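PDB 2W57: ferric uptake regulation protein from Vibrio cholerae, which probably acts as an iron-responsive repressor that binds DNA as a metal-loaded dimer and controls the genes of iron uptake. Local coordinates for residues A[15-18]-A[19-23]; A[26-29]-A[30-33]; A[38-41]-A[42-46]; A[50-53]-A[54-58]; A[105-108]-A[109-113]. All blocks are in the same frame, centred on the assembly; numbering follows the deposited sequence.

Interaction 1: A[15-18]-A[19-23]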
loop_
_atom_site.group_PDB
_atom_site.type_symbol
_atom_site.label_atom_id
_atom_site.label_comp_id
_atom_site.label_asym_id
_atom_site.label_seq_id
_atom_site.Cartn_x
_atom_site.Cartn_y
_atom_site.Cartn_z
ATOM N N VAL A 15 2.625 -29.477 -4.842
ATOM C CA VAL A 15 1.241 -29.647 -4.375
ATOM C C VAL A 15 1.188 -30.085 -2.901
ATOM O O VAL A 15 1.822 -31.074 -2.519
ATOM C CB VAL A 15 0.458 -30.656 -5.246
ATOM C CG1 VAL A 15 -0.940 -30.873 -4.686
ATOM C CG2 VAL A 15 0.383 -30.185 -6.695
ATOM N N THR A 16 0.458 -29.323 -2.078
ATOM C CA THR A 16 0.248 -29.641 -0.657
ATOM C C THR A 16 -1.176 -29.229 -0.314
ATOM O O THR A 16 -1.782 -28.448 -1.042
ATOM C CB THR A 16 1.210 -28.882 0.296
ATOM O OG1 THR A 16 0.841 -27.501 0.332
ATOM C CG2 THR A 16 2.680 -29.017 -0.118
ATOM N N LEU A 17 -1.708 -29.728 0.796
ATOM C CA LEU A 17 -3.145 -29.590 1.073
ATOM C C LEU A 17 -3.550 -28.190 1.493
ATOM O O LEU A 17 -4.589 -27.704 1.024
ATOM C CB LEU A 17 -3.613 -30.622 2.096
ATOM C CG LEU A 17 -5.100 -30.978 2.197
ATOM C CD1 LEU A 17 -5.719 -31.411 0.843
ATOM C CD2 LEU A 17 -5.270 -32.066 3.247
ATOM N N PRO A 18 -2.776 -27.548 2.405
ATOM C CA PRO A 18 -3.011 -26.125 2.673
ATOM C C PRO A 18 -3.011 -25.279 1.404
ATOM O O PRO A 18 -3.881 -24.418 1.232
ATOM C CB PRO A 18 -1.840 -25.751 3.580
ATOM C CG PRO A 18 -1.576 -27.020 4.327
ATOM C CD PRO A 18 -1.713 -28.080 3.277
ATOM N N ARG A 19 -2.064 -25.538 0.505
ATOM C CA ARG A 19 -2.005 -24.808 -0.749
ATOM C C ARG A 19 -3.287 -24.960 -1.566
ATOM O O ARG A 19 -3.831 -23.968 -2.041
ATOM C CB ARG A 19 -0.792 -25.240 -1.548
ATOM C CG ARG A 19 0.500 -24.667 -1.011
ATOM C CD ARG A 19 1.704 -25.080 -1.832
ATOM N NE ARG A 19 2.857 -24.360 -1.317
ATOM C CZ ARG A 19 4.136 -24.679 -1.515
ATOM N NH1 ARG A 19 4.464 -25.746 -2.242
ATOM N NH2 ARG A 19 5.084 -23.927 -0.959
ATOM N N LEU A 20 -3.775 -26.193 -1.708
ATOM C CA LEU A 20 -5.017 -26.474 -2.455
ATOM C C LEU A 20 -6.248 -25.789 -1.863
ATOM O O LEU A 20 -7.061 -25.210 -2.588
ATOM C CB LEU A 20 -5.287 -27.986 -2.534
ATOM C CG LEU A 20 -4.337 -28.902 -3.316
ATOM C CD1 LEU A 20 -4.771 -30.341 -3.165
ATOM C CD2 LEU A 20 -4.232 -28.524 -4.796
ATOM N N LYS A 21 -6.358 -25.868 -0.540
ATOM C CA LYS A 21 -7.498 -25.378 0.212
ATOM C C LYS A 21 -7.560 -23.869 0.245
ATOM O O LYS A 21 -8.645 -23.290 0.304
ATOM C CB LYS A 21 -7.437 -25.909 1.645
ATOM C CG LYS A 21 -7.845 -27.365 1.759
ATOM C CD LYS A 21 -7.864 -27.805 3.209
ATOM C CE LYS A 21 -8.259 -29.266 3.330
ATOM N NZ LYS A 21 -9.715 -29.440 3.212
ATOM N N ILE A 22 -6.395 -23.234 0.227
ATOM C CA ILE A 22 -6.330 -21.787 0.206
ATOM C C ILE A 22 -6.594 -21.306 -1.209
ATOM O O ILE A 22 -7.231 -20.277 -1.394
ATOM C CB ILE A 22 -4.976 -21.262 0.745
ATOM C CG1 ILE A 22 -4.917 -21.475 2.265
ATOM C CG2 ILE A 22 -4.779 -19.795 0.377
ATOM C CD1 ILE A 22 -3.601 -21.183 2.899
ATOM N N LEU A 23 -6.120 -22.049 -2.207
ATOM C CA LEU A 23 -6.374 -21.674 -3.597
ATOM C C LEU A 23 -7.864 -21.816 -3.934
ATOM O O LEU A 23 -8.468 -20.904 -4.498
ATOM C CB LEU A 23 -5.502 -22.492 -4.555
ATOM C CG LEU A 23 -5.594 -22.258 -6.068
ATOM C CD1 LEU A 23 -5.276 -20.812 -6.439
ATOM C CD2 LEU A 23 -4.650 -23.216 -6.790
#
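The T16 hydroxyl is set beside the R19 methylenes by a first torsion of 71°, which lodges OG1 between the residue's own backbone N and carbonyl carbon. R19 starts with CG beside its backbone N and then runs extended, its CG passing 3.2 Å from T16 OG1 as the two side chains slant across each other. This is the opening turn of helix 17-26, with T16 as N-cap: L20 N donates to T16 O (3.1 Å), and I22 N to P18 O. Before the helix, V15 CG1 lies 4.0 Å from L20 CD2. The K21 chain climbs past L17, bringing K21 CE to 3.8 Å from L17 CG. Its ammonium goes on to a salt bridge with E48, while the R19 guanidinium reaches K14 O and Q61. Within the turn, then, the contacts are backbone bonds, a hydroxyl beside aliphatic carbon, and carbon on carbon; the charged ends work outside it, tying helix 17-26 of the winged-helix domain to the chain around it.

Interaction 2: A[26-29]-A[30-33]. With ZN (zinc ion), chain D.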
loop_
_atom_site.group_PDB
_atom_site.type_symbol
_atom_site.label_atom_id
_atom_site.label_comp_id
_atom_site.label_asym_id
_atom_site.label_seq_id
_atom_site.Cartn_x
_atom_site.Cartn_y
_atom_site.Cartn_z
ATOM N N LEU A 26 -9.556 -18.841 -2.778
ATOM C CA LEU A 26 -9.233 -17.685 -3.614
ATOM C C LEU A 26 -10.057 -17.623 -4.897
ATOM O O LEU A 26 -10.284 -16.541 -5.442
ATOM C CB LEU A 26 -7.736 -17.642 -3.918
ATOM C CG LEU A 26 -6.887 -17.103 -2.761
ATOM C CD1 LEU A 26 -5.417 -17.389 -2.962
ATOM C CD2 LEU A 26 -7.144 -15.624 -2.570
ATOM N N GLN A 27 -10.531 -18.787 -5.340
ATOM C CA GLN A 27 -11.326 -18.913 -6.563
ATOM C C GLN A 27 -12.823 -18.651 -6.408
ATOM O O GLN A 27 -13.518 -18.531 -7.408
ATOM C CB GLN A 27 -11.122 -20.292 -7.177
ATOM C CG GLN A 27 -9.827 -20.425 -7.923
ATOM C CD GLN A 27 -9.350 -21.849 -7.957
ATOM O OE1 GLN A 27 -9.690 -22.648 -7.093
ATOM N NE2 GLN A 27 -8.548 -22.178 -8.949
ATOM N N GLN A 28 -13.312 -18.574 -5.172
ATOM C CA GLN A 28 -14.736 -18.349 -4.916
ATOM C C GLN A 28 -15.120 -16.925 -5.341
ATOM O O GLN A 28 -14.428 -15.970 -5.001
ATOM C CB GLN A 28 -15.085 -18.610 -3.446
ATOM C CG GLN A 28 -15.084 -20.105 -3.014
ATOM C CD GLN A 28 -15.104 -20.288 -1.477
ATOM O OE1 GLN A 28 -15.183 -19.308 -0.720
ATOM N NE2 GLN A 28 -15.029 -21.548 -1.017
ATOM N N PRO A 29 -16.215 -16.787 -6.118
ATOM C CA PRO A 29 -16.636 -15.503 -6.699
ATOM C C PRO A 29 -16.551 -14.317 -5.732
ATOM O O PRO A 29 -16.142 -13.220 -6.124
ATOM C CB PRO A 29 -18.095 -15.765 -7.072
ATOM C CG PRO A 29 -18.141 -17.224 -7.359
ATOM C CD PRO A 29 -17.128 -17.886 -6.489
ATOM N N GLU A 30 -16.924 -14.554 -4.474
ATOM C CA GLU A 30 -17.020 -13.504 -3.449
ATOM C C GLU A 30 -15.727 -13.276 -2.670
ATOM O O GLU A 30 -15.696 -12.447 -1.756
ATOM C CB GLU A 30 -18.153 -13.827 -2.459
ATOM C CG GLU A 30 -17.874 -15.022 -1.531
ATOM C CD GLU A 30 -18.139 -16.403 -2.176
ATOM O OE1 GLU A 30 -18.598 -16.470 -3.340
ATOM O OE2 GLU A 30 -17.886 -17.431 -1.504
ATOM N N CYS A 31 -14.679 -14.025 -3.013
ATOM C CA CYS A 31 -13.364 -13.874 -2.384
ATOM C C CYS A 31 -12.361 -13.315 -3.386
ATOM O O CYS A 31 -11.147 -13.549 -3.273
ATOM C CB CYS A 31 -12.857 -15.207 -1.824
ATOM S SG CYS A 31 -13.857 -15.890 -0.479
ATOM N N GLN A 32 -12.865 -12.561 -4.357
ATOM C CA GLN A 32 -12.019 -12.009 -5.403
ATOM C C GLN A 32 -10.929 -11.040 -4.922
ATOM O O GLN A 32 -9.891 -10.917 -5.583
ATOM C CB GLN A 32 -12.869 -11.341 -6.459
ATOM C CG GLN A 32 -12.088 -11.054 -7.709
ATOM C CD GLN A 32 -12.945 -10.465 -8.788
ATOM O OE1 GLN A 32 -13.827 -11.133 -9.338
ATOM N NE2 GLN A 32 -12.696 -9.199 -9.099
ATOM N N HIS A 33 -11.185 -10.349 -3.802
ATOM C CA HIS A 33 -10.217 -9.479 -3.128
ATOM C C HIS A 33 -10.271 -9.816 -1.648
ATOM O O HIS A 33 -11.326 -9.712 -1.041
ATOM C CB HIS A 33 -10.592 -8.006 -3.291
ATOM C CG HIS A 33 -10.349 -7.454 -4.661
ATOM N ND1 HIS A 33 -11.268 -7.564 -5.682
ATOM C CD2 HIS A 33 -9.303 -6.762 -5.170
ATOM C CE1 HIS A 33 -10.789 -6.982 -6.765
ATOM N NE2 HIS A 33 -9.598 -6.488 -6.483
HETATM ZN ZN ZN D . -8.087 -6.116 -7.955
HETATM O O HOH W 1 -9.498 -13.606 -6.881
#
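C31 turns its backbone N-H back to the carbonyl oxygen of Q28, 2.8 Å from C31 N to Q28 O, and so closes a type I beta turn, 28-31. The donor stands well above the carbonyl plane, 45° out of it, although the N-H itself points fairly straight at the oxygen. C31 CB follows the same path and rests 3.6 Å from Q28 O. Around this bond the E30 side chain folds back over the turn: a first torsion of 70° followed by a bend at the second lays its carboxylate across the preceding residues. E30 OE1 comes alongside the proline ring, 3.8 Å from P29 CD, while E30 OE2 lies 3.6 Å from Q28 CB. Farther out, a water sits 3.0 Å from Q32 O and makes a longer, weak approach to L26 O, spanning the mouth of the turn. The chain then leads to H33, whose NE2 binds zinc at 2.1 Å in a site completed by E81, H88 and H90. L26 packs on L39 of helix 36-45 and on L59 and F62 of helix 52-64, C31 touches K42, and H33 lies against V99 and E101 of strand 99-102. The loop thus joins helix 17-26 to strand 34-35, and H33 at its end shares its zinc with H88 and H90, at the start of strand 89-93.

Interaction 3: A[38-41]-A[42-46]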
loop_
_atom_site.group_PDB
_atom_site.type_symbol
_atom_site.label_atom_id
_atom_site.label_comp_id
_atom_site.label_asym_id
_atom_site.label_seq_id
_atom_site.Cartn_x
_atom_site.Cartn_y
_atom_site.Cartn_z
ATOM N N GLU A 38 -9.221 -12.457 6.514
ATOM C CA GLU A 38 -10.541 -12.806 6.032
ATOM C C GLU A 38 -10.477 -14.216 5.487
ATOM O O GLU A 38 -11.361 -15.031 5.764
ATOM C CB GLU A 38 -11.021 -11.813 4.971
ATOM C CG GLU A 38 -11.415 -10.439 5.507
ATOM C CD GLU A 38 -11.213 -9.303 4.480
ATOM O OE1 GLU A 38 -10.704 -9.551 3.353
ATOM O OE2 GLU A 38 -11.543 -8.138 4.810
ATOM N N LEU A 39 -9.408 -14.501 4.746
ATOM C CA LEU A 39 -9.169 -15.827 4.182
ATOM C C LEU A 39 -9.050 -16.917 5.270
ATOM O O LEU A 39 -9.599 -18.018 5.142
ATOM C CB LEU A 39 -7.924 -15.765 3.287
ATOM C CG LEU A 39 -7.287 -16.976 2.586
ATOM C CD1 LEU A 39 -8.275 -18.093 2.325
ATOM C CD2 LEU A 39 -6.583 -16.523 1.293
ATOM N N TYR A 40 -8.328 -16.594 6.335
ATOM C CA TYR A 40 -8.239 -17.448 7.516
ATOM C C TYR A 40 -9.624 -17.698 8.107
ATOM O O TYR A 40 -9.985 -18.855 8.341
ATOM C CB TYR A 40 -7.298 -16.816 8.549
ATOM C CG TYR A 40 -7.416 -17.366 9.945
ATOM C CD1 TYR A 40 -6.960 -18.647 10.244
ATOM C CD2 TYR A 40 -7.983 -16.608 10.965
ATOM C CE1 TYR A 40 -7.067 -19.172 11.512
ATOM C CE2 TYR A 40 -8.104 -17.129 12.259
ATOM C CZ TYR A 40 -7.631 -18.417 12.518
ATOM O OH TYR A 40 -7.714 -18.949 13.785
ATOM N N LYS A 41 -10.396 -16.626 8.336
ATOM C CA LYS A 41 -11.761 -16.742 8.886
ATOM C C LYS A 41 -12.714 -17.603 8.049
ATOM O O LYS A 41 -13.539 -18.322 8.607
ATOM C CB LYS A 41 -12.383 -15.369 9.150
ATOM C CG LYS A 41 -12.182 -14.860 10.593
ATOM C CD LYS A 41 -12.665 -13.414 10.768
ATOM C CE LYS A 41 -11.578 -12.428 10.398
ATOM N NZ LYS A 41 -12.119 -11.228 9.676
ATOM N N LYS A 42 -12.600 -17.513 6.725
ATOM C CA LYS A 42 -13.385 -18.317 5.795
ATOM C C LYS A 42 -13.066 -19.792 6.025
ATOM O O LYS A 42 -13.959 -20.612 6.209
ATOM C CB LYS A 42 -13.017 -17.950 4.359
ATOM C CG LYS A 42 -14.199 -17.684 3.461
ATOM C CD LYS A 42 -14.557 -16.183 3.489
ATOM C CE LYS A 42 -15.761 -15.849 2.588
ATOM N NZ LYS A 42 -15.727 -14.406 2.208
ATOM N N LEU A 43 -11.774 -20.100 6.056
ATOM C CA LEU A 43 -11.274 -21.434 6.322
ATOM C C LEU A 43 -11.784 -21.997 7.647
ATOM O O LEU A 43 -12.096 -23.195 7.715
ATOM C CB LEU A 43 -9.741 -21.442 6.272
ATOM C CG LEU A 43 -9.139 -21.375 4.863
ATOM C CD1 LEU A 43 -7.635 -21.186 4.940
ATOM C CD2 LEU A 43 -9.475 -22.623 4.018
ATOM N N ILE A 44 -11.883 -21.148 8.682
ATOM C CA ILE A 44 -12.438 -21.581 9.971
ATOM C C ILE A 44 -13.897 -22.018 9.801
ATOM O O ILE A 44 -14.281 -23.101 10.268
ATOM C CB ILE A 44 -12.320 -20.512 11.113
ATOM C CG1 ILE A 44 -10.847 -20.215 11.473
ATOM C CG2 ILE A 44 -13.098 -20.949 12.357
ATOM C CD1 ILE A 44 -10.024 -21.443 12.051
ATOM N N ASP A 45 -14.681 -21.180 9.121
ATOM C CA ASP A 45 -16.083 -21.439 8.810
ATOM C C ASP A 45 -16.236 -22.659 7.935
ATOM O O ASP A 45 -17.278 -23.296 7.948
ATOM C CB ASP A 45 -16.700 -20.258 8.071
ATOM C CG ASP A 45 -16.984 -19.079 8.974
ATOM O OD1 ASP A 45 -17.162 -19.267 10.199
ATOM O OD2 ASP A 45 -17.048 -17.950 8.444
ATOM N N LEU A 46 -15.199 -22.977 7.167
ATOM C CA LEU A 46 -15.214 -24.171 6.321
ATOM C C LEU A 46 -14.784 -25.450 7.073
ATOM O O LEU A 46 -14.670 -26.509 6.480
ATOM C CB LEU A 46 -14.406 -23.936 5.028
ATOM C CG LEU A 46 -15.010 -22.941 4.011
ATOM C CD1 LEU A 46 -13.997 -22.514 2.972
ATOM C CD2 LEU A 46 -16.262 -23.464 3.312
HETATM O O HOH W 2 -14.512 -17.759 11.624
#
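L39 and L43 make the inward face of helix 36-45, the first helix of the helix-turn-helix in this winged-helix domain, and Y40 and I44 make a second stripe beside it. The leucines lie side by side and point the same way, with L39 CD1 4.1 Å from L43 CD1. Both are buried, because I22 and V25 of helix 17-26 and V55 of helix 52-64 pack on them. The second pair lies toward the surface, I44 exposed and Y40 partly so. The Y40 ring is carried toward the next turn by a CG anti to its backbone N (chi1 163°), and I44 slants across it. I44 CG1 stands over one face, 4.1 Å from the ring centroid and shifted toward the rim, in a CH-pi contact; I44 CD1 adds to it at 3.8 Å from Y40 CE1. The rest of the helix surface is looser and more polar. K41 is exposed, and K42 uses its backbone N to reach E38 O at 2.9 Å while its chain bends off. E38 turns its carboxylate back to S35 N and to a salt bridge with K77. Near the helix end D45 N bonds to K41 O, and the same oxygen takes a water proton: that water lies 3.2 Å from K41 O and is weakly bonded to D45 OD1.

Interaction 4: A[50-53]-A[54-58]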
loop_
_atom_site.group_PDB
_atom_site.type_symbol
_atom_site.label_atom_id
_atom_site.label_comp_id
_atom_site.label_asym_id
_atom_site.label_seq_id
_atom_site.Cartn_x
_atom_site.Cartn_y
_atom_site.Cartn_z
ATOM N N ILE A 50 -6.248 -24.728 9.401
ATOM C CA ILE A 50 -5.095 -23.984 8.941
ATOM C C ILE A 50 -4.989 -22.655 9.708
ATOM O O ILE A 50 -5.899 -21.818 9.641
ATOM C CB ILE A 50 -5.190 -23.720 7.421
ATOM C CG1 ILE A 50 -5.374 -25.033 6.641
ATOM C CG2 ILE A 50 -3.981 -22.964 6.938
ATOM C CD1 ILE A 50 -5.785 -24.844 5.210
ATOM N N GLY A 51 -3.892 -22.466 10.445
ATOM C CA GLY A 51 -3.672 -21.239 11.203
ATOM C C GLY A 51 -3.372 -20.068 10.282
ATOM O O GLY A 51 -3.138 -20.258 9.084
ATOM N N LEU A 52 -3.379 -18.854 10.838
ATOM C CA LEU A 52 -3.218 -17.646 10.034
ATOM C C LEU A 52 -1.761 -17.476 9.525
ATOM O O LEU A 52 -1.531 -16.873 8.459
ATOM C CB LEU A 52 -3.740 -16.405 10.801
ATOM C CG LEU A 52 -3.372 -14.992 10.309
ATOM C CD1 LEU A 52 -4.122 -14.637 9.040
ATOM C CD2 LEU A 52 -3.610 -13.927 11.343
ATOM N N ALA A 53 -0.785 -17.999 10.283
ATOM C CA ALA A 53 0.615 -17.986 9.865
ATOM C C ALA A 53 0.808 -18.779 8.560
ATOM O O ALA A 53 1.505 -18.329 7.653
ATOM C CB ALA A 53 1.486 -18.515 10.953
ATOM N N THR A 54 0.152 -19.935 8.449
ATOM C CA THR A 54 0.182 -20.742 7.216
ATOM C C THR A 54 -0.440 -19.965 6.065
ATOM O O THR A 54 0.147 -19.879 4.987
ATOM C CB THR A 54 -0.543 -22.088 7.388
ATOM O OG1 THR A 54 0.159 -22.869 8.357
ATOM C CG2 THR A 54 -0.593 -22.844 6.084
ATOM N N VAL A 55 -1.605 -19.372 6.317
ATOM C CA VAL A 55 -2.285 -18.535 5.332
ATOM C C VAL A 55 -1.331 -17.484 4.802
ATOM O O VAL A 55 -1.146 -17.350 3.586
ATOM C CB VAL A 55 -3.566 -17.882 5.893
ATOM C CG1 VAL A 55 -4.195 -16.995 4.857
ATOM C CG2 VAL A 55 -4.558 -18.954 6.317
ATOM N N TYR A 56 -0.671 -16.772 5.701
ATOM C CA TYR A 56 0.362 -15.843 5.263
ATOM C C TYR A 56 1.494 -16.487 4.478
ATOM O O TYR A 56 1.870 -15.976 3.418
ATOM C CB TYR A 56 0.952 -15.095 6.444
ATOM C CG TYR A 56 0.239 -13.819 6.733
ATOM C CD1 TYR A 56 -0.515 -13.682 7.890
ATOM C CD2 TYR A 56 0.303 -12.742 5.843
ATOM C CE1 TYR A 56 -1.166 -12.508 8.176
ATOM C CE2 TYR A 56 -0.355 -11.552 6.125
ATOM C CZ TYR A 56 -1.083 -11.457 7.294
ATOM O OH TYR A 56 -1.753 -10.312 7.597
ATOM N N ARG A 57 2.062 -17.575 5.006
ATOM C CA ARG A 57 3.194 -18.214 4.356
ATOM C C ARG A 57 2.774 -18.611 2.923
ATOM O O ARG A 57 3.492 -18.309 1.959
ATOM C CB ARG A 57 3.704 -19.402 5.200
ATOM C CG ARG A 57 4.753 -20.322 4.525
ATOM C CD ARG A 57 5.082 -21.630 5.325
ATOM N NE ARG A 57 3.964 -22.592 5.467
ATOM C CZ ARG A 57 3.450 -23.372 4.489
ATOM N NH1 ARG A 57 3.908 -23.323 3.231
ATOM N NH2 ARG A 57 2.441 -24.210 4.766
ATOM N N VAL A 58 1.585 -19.220 2.785
ATOM C CA VAL A 58 1.078 -19.652 1.479
ATOM C C VAL A 58 0.811 -18.477 0.521
ATOM O O VAL A 58 1.212 -18.523 -0.647
ATOM C CB VAL A 58 -0.174 -20.560 1.582
ATOM C CG1 VAL A 58 -0.745 -20.855 0.169
ATOM C CG2 VAL A 58 0.144 -21.870 2.335
#
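The backbone N of R57 meets A53 O at 2.8 Å, the shortest of three helical bonds that join 50-53 to 54-58. Y56 N binds L52 O in the same way, and V55 N reaches G51 O more distantly, at 3.3 Å; G51 is the N-cap. Two side-chain pairs pack beside this ladder. L52 lies alongside Y56, both pointing the same way, its CG thrown anti to the backbone N (chi1 165°) to put L52 CD1 3.7 Å from Y56 CE1. Just before the helix, I50 crosses T54 at about a right angle, with I50 CG2 3.5 Å from T54 CG2. The same I50 methyl is also 4.1 Å from V55 CG2, so one branch serves two residues of the following turn. This is the start of helix 52-64, which by family would be the DNA-recognition helix. Y56 OH bonds to E37, L52 and V55 pack on helix 36-45, and T54 and V58 touch P18 and I22 of helix 17-26.

Interaction 5: A[105-108]-A[109-113]. With ZN (zinc ion), chain C.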
loop_
_atom_site.group_PDB
_atom_site.type_symbol
_atom_site.label_atom_id
_atom_site.label_comp_id
_atom_site.label_asym_id
_atom_site.label_seq_id
_atom_site.Cartn_x
_atom_site.Cartn_y
_atom_site.Cartn_z
ATOM N N ASP A 105 -10.791 5.353 -18.801
ATOM C CA ASP A 105 -9.949 5.760 -19.941
ATOM C C ASP A 105 -9.304 7.132 -19.758
ATOM O O ASP A 105 -8.148 7.342 -20.143
ATOM C CB ASP A 105 -10.778 5.790 -21.227
ATOM C CG ASP A 105 -11.483 4.485 -21.487
ATOM O OD1 ASP A 105 -10.792 3.442 -21.538
ATOM O OD2 ASP A 105 -12.727 4.503 -21.640
ATOM N N VAL A 106 -10.068 8.063 -19.197
ATOM C CA VAL A 106 -9.608 9.438 -19.049
ATOM C C VAL A 106 -8.455 9.483 -18.035
ATOM O O VAL A 106 -7.390 10.062 -18.311
ATOM C CB VAL A 106 -10.768 10.405 -18.663
ATOM C CG1 VAL A 106 -10.244 11.811 -18.445
ATOM C CG2 VAL A 106 -11.872 10.407 -19.740
ATOM N N ILE A 107 -8.665 8.845 -16.883
ATOM C CA ILE A 107 -7.615 8.698 -15.885
ATOM C C ILE A 107 -6.401 7.992 -16.483
ATOM O O ILE A 107 -5.284 8.502 -16.383
ATOM C CB ILE A 107 -8.106 7.971 -14.615
ATOM C CG1 ILE A 107 -9.143 8.832 -13.889
ATOM C CG2 ILE A 107 -6.924 7.630 -13.688
ATOM C CD1 ILE A 107 -9.894 8.110 -12.816
ATOM N N GLU A 108 -6.612 6.849 -17.131
ATOM C CA GLU A 108 -5.496 6.145 -17.759
ATOM C C GLU A 108 -4.689 7.083 -18.654
ATOM O O GLU A 108 -3.469 7.129 -18.538
ATOM C CB GLU A 108 -5.948 4.898 -18.533
ATOM C CG GLU A 108 -6.493 3.729 -17.683
ATOM C CD GLU A 108 -5.641 3.393 -16.451
ATOM O OE1 GLU A 108 -4.393 3.472 -16.515
ATOM O OE2 GLU A 108 -6.232 3.047 -15.410
ATOM N N GLN A 109 -5.371 7.859 -19.501
ATOM C CA GLN A 109 -4.708 8.816 -20.409
ATOM C C GLN A 109 -3.983 9.948 -19.681
ATOM O O GLN A 109 -2.856 10.304 -20.041
ATOM C CB GLN A 109 -5.708 9.387 -21.426
ATOM C CG GLN A 109 -5.142 10.453 -22.405
ATOM C CD GLN A 109 -3.938 9.966 -23.236
ATOM O OE1 GLN A 109 -3.691 8.758 -23.383
ATOM N NE2 GLN A 109 -3.185 10.919 -23.781
ATOM N N ARG A 110 -4.624 10.503 -18.655
ATOM C CA ARG A 110 -4.044 11.617 -17.908
ATOM C C ARG A 110 -2.704 11.276 -17.265
ATOM O O ARG A 110 -1.771 12.077 -17.309
ATOM C CB ARG A 110 -5.025 12.127 -16.858
ATOM C CG ARG A 110 -6.260 12.808 -17.439
ATOM C CD ARG A 110 -5.920 13.995 -18.346
ATOM N NE ARG A 110 -5.167 15.034 -17.649
ATOM C CZ ARG A 110 -4.046 15.594 -18.101
ATOM N NH1 ARG A 110 -3.525 15.242 -19.277
ATOM N NH2 ARG A 110 -3.450 16.531 -17.377
ATOM N N GLN A 111 -2.620 10.076 -16.691
ATOM C CA GLN A 111 -1.394 9.544 -16.082
ATOM C C GLN A 111 -0.195 9.599 -17.042
ATOM O O GLN A 111 0.889 10.046 -16.658
ATOM C CB GLN A 111 -1.633 8.108 -15.577
ATOM C CG GLN A 111 -2.727 7.989 -14.497
ATOM C CD GLN A 111 -3.003 6.561 -14.046
ATOM O OE1 GLN A 111 -2.539 5.599 -14.659
ATOM N NE2 GLN A 111 -3.781 6.417 -12.979
ATOM N N LYS A 112 -0.413 9.162 -18.287
ATOM C CA LYS A 112 0.606 9.178 -19.353
ATOM C C LYS A 112 1.126 10.589 -19.615
ATOM O O LYS A 112 2.316 10.790 -19.855
ATOM C CB LYS A 112 0.027 8.622 -20.659
ATOM C CG LYS A 112 -0.681 7.281 -20.551
ATOM C CD LYS A 112 0.064 6.168 -21.273
ATOM C CE LYS A 112 -0.869 4.981 -21.508
ATOM N NZ LYS A 112 -0.466 4.111 -22.656
ATOM N N GLU A 113 0.217 11.558 -19.572
ATOM C CA GLU A 113 0.547 12.934 -19.899
ATOM C C GLU A 113 1.243 13.655 -18.757
ATOM O O GLU A 113 2.130 14.475 -19.002
ATOM C CB GLU A 113 -0.695 13.689 -20.363
ATOM C CG GLU A 113 -1.114 13.280 -21.768
ATOM C CD GLU A 113 -2.437 13.871 -22.187
ATOM O OE1 GLU A 113 -3.444 13.678 -21.460
ATOM O OE2 GLU A 113 -2.468 14.523 -23.255
HETATM ZN ZN ZN C . -5.323 2.243 -13.708
#
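E108 and Q111 run side by side from adjacent turns of helix 105-117, a helix of the dimerisation domain that supplies one ligand of a zinc site. In E108, CB lies next to the following backbone, 3.2 Å from Q109 N. CG is beside the residue's own N, and a bend at the second torsion (-46°) swings the carboxylate out to the metal. There E108 OE2 binds zinc at 2.1 Å, with H87, D89 and H125 as the other ligands, while E108 OE1 stays back at 3.2 Å from the zinc, so the carboxylate coordinates through one oxygen. The amide of Q111 stands nearly upright to this carboxylate, their planes 81° apart, and its CG lies 3.2 Å from I107 O, the oxygen that also accepts from Q111 N. Q111 also touches H125, and so packs against a second ligand of the same zinc. V106, I107, R110 and Q111 all meet the second subunit: I107 packs on I114 and Q111 on L127 of that subunit, and R110 makes a salt bridge to its D104. R110 CG rests 3.1 Å from V106 O, and its folded chain leads on toward the next turn, where R110 NH1 makes a salt bridge to E113 OE1 at 2.7 Å, meeting the carboxylate from above its plane.

In the fold
From the N terminus the five contacts come strictly in series; each closes only a single turn, and none nests in or crosses another. Interaction 1 opens helix 17-26, and interaction 2 follows directly as the bend that leaves it. Interactions 3 and 4 belong to the consecutive helices 36-45 and 52-64, and packing between 1, 3 and 4 joins I22, L39, L43 and V55 into part of the core of the DNA-binding domain. Interaction 2 touches 3 through L26 and C31 and ends at one zinc ion. Interaction 5 lies apart, its centre about 39 Å from that of interaction 1, at the other zinc and the dimer interface.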